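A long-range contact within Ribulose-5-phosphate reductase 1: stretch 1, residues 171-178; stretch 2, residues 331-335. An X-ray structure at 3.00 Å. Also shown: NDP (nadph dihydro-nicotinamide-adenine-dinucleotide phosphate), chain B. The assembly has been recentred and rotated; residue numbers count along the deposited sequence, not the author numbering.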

# COMPACT_ATOMS: atom_id res chain seq x y z
N GLY A 171 0.12 -13.84 -5.08
CA GLY A 171 0.71 -13.21 -3.91
C GLY A 171 -0.17 -13.21 -2.67
O GLY A 171 -1.24 -12.58 -2.67
N ASP A 172 0.27 -13.90 -1.62
CA ASP A 172 -0.47 -14.08 -0.37
C ASP A 172 -0.06 -13.07 0.70
O ASP A 172 -0.08 -13.39 1.89
CB ASP A 172 -0.27 -15.51 0.14
CG ASP A 172 1.19 -15.93 0.17
OD1 ASP A 172 2.06 -15.09 -0.11
OD2 ASP A 172 1.50 -17.08 0.52
N GLY A 173 0.32 -11.85 0.31
CA GLY A 173 0.81 -10.84 1.24
C GLY A 173 -0.09 -9.62 1.42
O GLY A 173 -1.32 -9.75 1.31
N ASN A 174 0.48 -8.44 1.69
CA ASN A 174 -0.36 -7.29 2.02
C ASN A 174 -1.19 -6.82 0.82
O ASN A 174 -2.41 -6.65 0.94
CB ASN A 174 0.48 -6.12 2.58
CG ASN A 174 1.46 -6.56 3.66
OD1 ASN A 174 1.17 -7.43 4.49
ND2 ASN A 174 2.63 -5.93 3.67
N LEU A 175 -0.56 -6.62 -0.35
CA LEU A 175 -1.32 -6.25 -1.55
C LEU A 175 -2.30 -7.33 -1.97
O LEU A 175 -3.45 -7.03 -2.34
CB LEU A 175 -0.41 -5.92 -2.71
CG LEU A 175 -0.24 -4.44 -2.96
CD1 LEU A 175 0.82 -4.22 -4.02
CD2 LEU A 175 -1.60 -3.97 -3.44
N GLY A 176 -1.87 -8.59 -1.98
CA GLY A 176 -2.82 -9.67 -2.17
C GLY A 176 -4.08 -9.50 -1.34
O GLY A 176 -5.19 -9.49 -1.88
N TYR A 177 -3.91 -9.35 -0.01
CA TYR A 177 -5.04 -9.32 0.93
C TYR A 177 -5.94 -8.12 0.69
O TYR A 177 -7.17 -8.25 0.64
CB TYR A 177 -4.51 -9.36 2.37
CG TYR A 177 -5.56 -9.52 3.47
CD1 TYR A 177 -5.96 -8.42 4.25
CD2 TYR A 177 -6.17 -10.75 3.71
CE1 TYR A 177 -6.91 -8.56 5.24
CE2 TYR A 177 -7.14 -10.89 4.70
CZ TYR A 177 -7.50 -9.79 5.46
OH TYR A 177 -8.47 -9.93 6.44
N ILE A 178 -5.35 -6.94 0.52
CA ILE A 178 -6.16 -5.74 0.28
C ILE A 178 -6.98 -5.90 -0.99
O ILE A 178 -8.18 -5.59 -1.02
CB ILE A 178 -5.26 -4.49 0.24
CG1 ILE A 178 -4.59 -4.31 1.61
CG2 ILE A 178 -6.04 -3.27 -0.20
CD1 ILE A 178 -3.84 -3.03 1.77
PA NDP B . 5.01 -9.13 0.58
O1A NDP B . 6.29 -9.22 1.37
O2A NDP B . 3.81 -9.17 1.52
O5B NDP B . 4.99 -10.36 -0.54
C5B NDP B . 3.72 -10.82 -1.10
C4B NDP B . 3.62 -12.40 -1.09
O4B NDP B . 3.86 -12.92 -2.26
C3B NDP B . 4.69 -13.01 -0.14
O3B NDP B . 4.09 -13.72 0.87
C2B NDP B . 5.50 -14.01 -0.95
O2B NDP B . 5.66 -15.19 -0.05
C1B NDP B . 4.70 -14.28 -1.96
N9A NDP B . 5.37 -14.83 -3.15
C8A NDP B . 6.70 -14.97 -3.41
N7A NDP B . 6.84 -15.54 -4.64
C5A NDP B . 5.63 -15.74 -5.12
C6A NDP B . 5.16 -16.35 -6.45
N6A NDP B . 6.16 -16.80 -7.40
N1A NDP B . 3.77 -16.46 -6.71
C2A NDP B . 2.79 -16.00 -5.74
N3A NDP B . 3.25 -15.41 -4.47
C4A NDP B . 4.71 -15.31 -4.20
O3 NDP B . 4.92 -7.66 -0.25
PN NDP B . 3.49 -6.88 -0.73
O1N NDP B . 2.32 -7.86 -0.74
O2N NDP B . 3.16 -5.81 0.25
O5D NDP B . 3.78 -6.20 -2.22
C5D NDP B . 4.85 -6.71 -3.04
C4D NDP B . 5.28 -5.86 -4.13
O4D NDP B . 4.28 -4.67 -4.44
C3D NDP B . 6.64 -5.17 -3.86
O3D NDP B . 7.53 -5.26 -5.05
C2D NDP B . 6.32 -3.88 -3.57
O2D NDP B . 7.40 -2.92 -3.82
C1D NDP B . 5.01 -3.57 -4.49
N1N NDP B . 4.28 -2.33 -4.15
C2N NDP B . 3.76 -1.55 -5.27
C3N NDP B . 3.15 -0.15 -5.11
C7N NDP B . 2.64 0.61 -6.41
O7N NDP B . 2.54 1.81 -6.41
N7N NDP B . 2.29 -0.18 -7.59
C4N NDP B . 2.81 0.36 -3.69
C5N NDP B . 3.57 -0.40 -2.57
C6N NDP B . 4.06 -1.85 -2.78
P2B NDP B . 7.19 -15.52 0.39
O1X NDP B . 8.13 -15.50 -0.80
O2X NDP B . 7.63 -14.45 1.37
O3X NDP B . 7.20 -16.91 1.02
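Stretch 2 (331-335) SWGKT

How does the backbone of stretch 2 run past stretch 1? Stretch 1 comes out of a glycine-rich turn into a helix that starts at Asn174, with Gly173 in the N-cap position; Tyr177 N to Gly173 O (2.9 Å) and Ile178 N to Asn174 O (3.0 Å) are hydrogen bonds of its first turn. From Trp332 onward stretch 2 is extended, passing from loop into a strand at Lys334. Gly173 to Asn174 and Trp332 to Gly333 run nearly the same way, after which helix and strand diverge. The CA atoms of Gly173 and Trp332 are 7.1 Å apart, and those of Asn174 and Gly333 6.3 Å. No hydrogen bond joins the stretches; each close contact involves a side chain from at least one of them. Gly333, with phi/psi of 92/174, has a backbone that by itself calls for glycine.

Where do the aromatic rings meet? Trp332, with chi1 in t and chi2 at -99°, starts out sideways from its CA, but the end of its side chain comes nearer to stretch 1. The CA-to-CB bond of Tyr177, whose chi1 is also t, points toward stretch 2. The edge of the indole faces the flat of the tyrosine ring: the Tyr177 ring and the six-membered ring of Trp332 have centroids 5.6 Å apart and planes at 85°. Trp332 CH2 lies 3.9 Å from Tyr177 CG, an apolar approach. The indole edge also meets the backbone before the helix, with Trp332 CZ3 3.4 Å from Asp172 O.

What does Asn174 do at the other end of the contact? Its CB leaves sideways, yet the m rotamer at chi1 brings the amide nearer to stretch 2. Asn174 OD1 packs 3.6 Å from Gly333 CA, while Asn174 ND2 lies 3.4 Å from Lys334 CD, in the aliphatic part of the lysine chain. ND2 finds a hydrogen-bonding partner elsewhere in the structure.

How does the cofactor fit beside this contact? The same turn and helix start hold NADPH. The ribose hydroxyl NDP O3B donates a hydrogen bond to Asp172 OD1 at 2.6 Å, and Leu175 N donates one to the phosphate oxygen NDP O1N at 3.2 Å; that from Asn174 N to NDP O2A, at 3.4 Å, is weak. Gly173 CA is 3.4 Å from NDP O2A, and a CB there would clash with that oxygen. Asn174 thus meets both neighbours: its side chain packs on stretch 2, and Asn174 ND2 is also 3.5 Å from NDP O2N.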

# COMPACT_ATOMS: atom_id res chain seq x y z
N SER A 331 6.77 -11.77 9.65
CA SER A 331 6.25 -12.71 8.66
C SER A 331 5.09 -12.10 7.88
O SER A 331 5.17 -11.88 6.67
CB SER A 331 5.83 -14.00 9.36
OG SER A 331 5.13 -13.74 10.58
N TRP A 332 4.00 -11.80 8.59
CA TRP A 332 2.74 -11.34 8.03
C TRP A 332 2.44 -9.94 8.54
O TRP A 332 2.74 -9.60 9.69
CB TRP A 332 1.60 -12.28 8.44
CG TRP A 332 0.22 -11.71 8.25
CD1 TRP A 332 -0.57 -11.15 9.20
CD2 TRP A 332 -0.56 -11.71 7.04
NE1 TRP A 332 -1.78 -10.76 8.66
CE2 TRP A 332 -1.80 -11.10 7.33
CE3 TRP A 332 -0.32 -12.16 5.73
CZ2 TRP A 332 -2.79 -10.93 6.37
CZ3 TRP A 332 -1.31 -11.99 4.78
CH2 TRP A 332 -2.53 -11.38 5.11
N GLY A 333 1.83 -9.12 7.67
CA GLY A 333 1.23 -7.88 8.10
C GLY A 333 2.15 -6.68 8.00
O GLY A 333 3.34 -6.77 7.70
N LYS A 334 1.55 -5.52 8.28
CA LYS A 334 2.19 -4.21 8.32
C LYS A 334 2.58 -3.84 9.75
O LYS A 334 1.88 -4.17 10.71
CB LYS A 334 1.23 -3.16 7.76
CG LYS A 334 0.80 -3.34 6.29
CD LYS A 334 1.95 -3.06 5.34
CE LYS A 334 2.12 -1.56 5.19
NZ LYS A 334 3.25 -1.16 4.31
N THR A 335 3.71 -3.14 9.89
CA THR A 335 4.18 -2.60 11.17
C THR A 335 3.76 -1.13 11.35
O THR A 335 4.20 -0.26 10.59
CB THR A 335 5.70 -2.71 11.29
OG1 THR A 335 6.12 -4.06 11.01
CG2 THR A 335 6.24 -2.19 12.63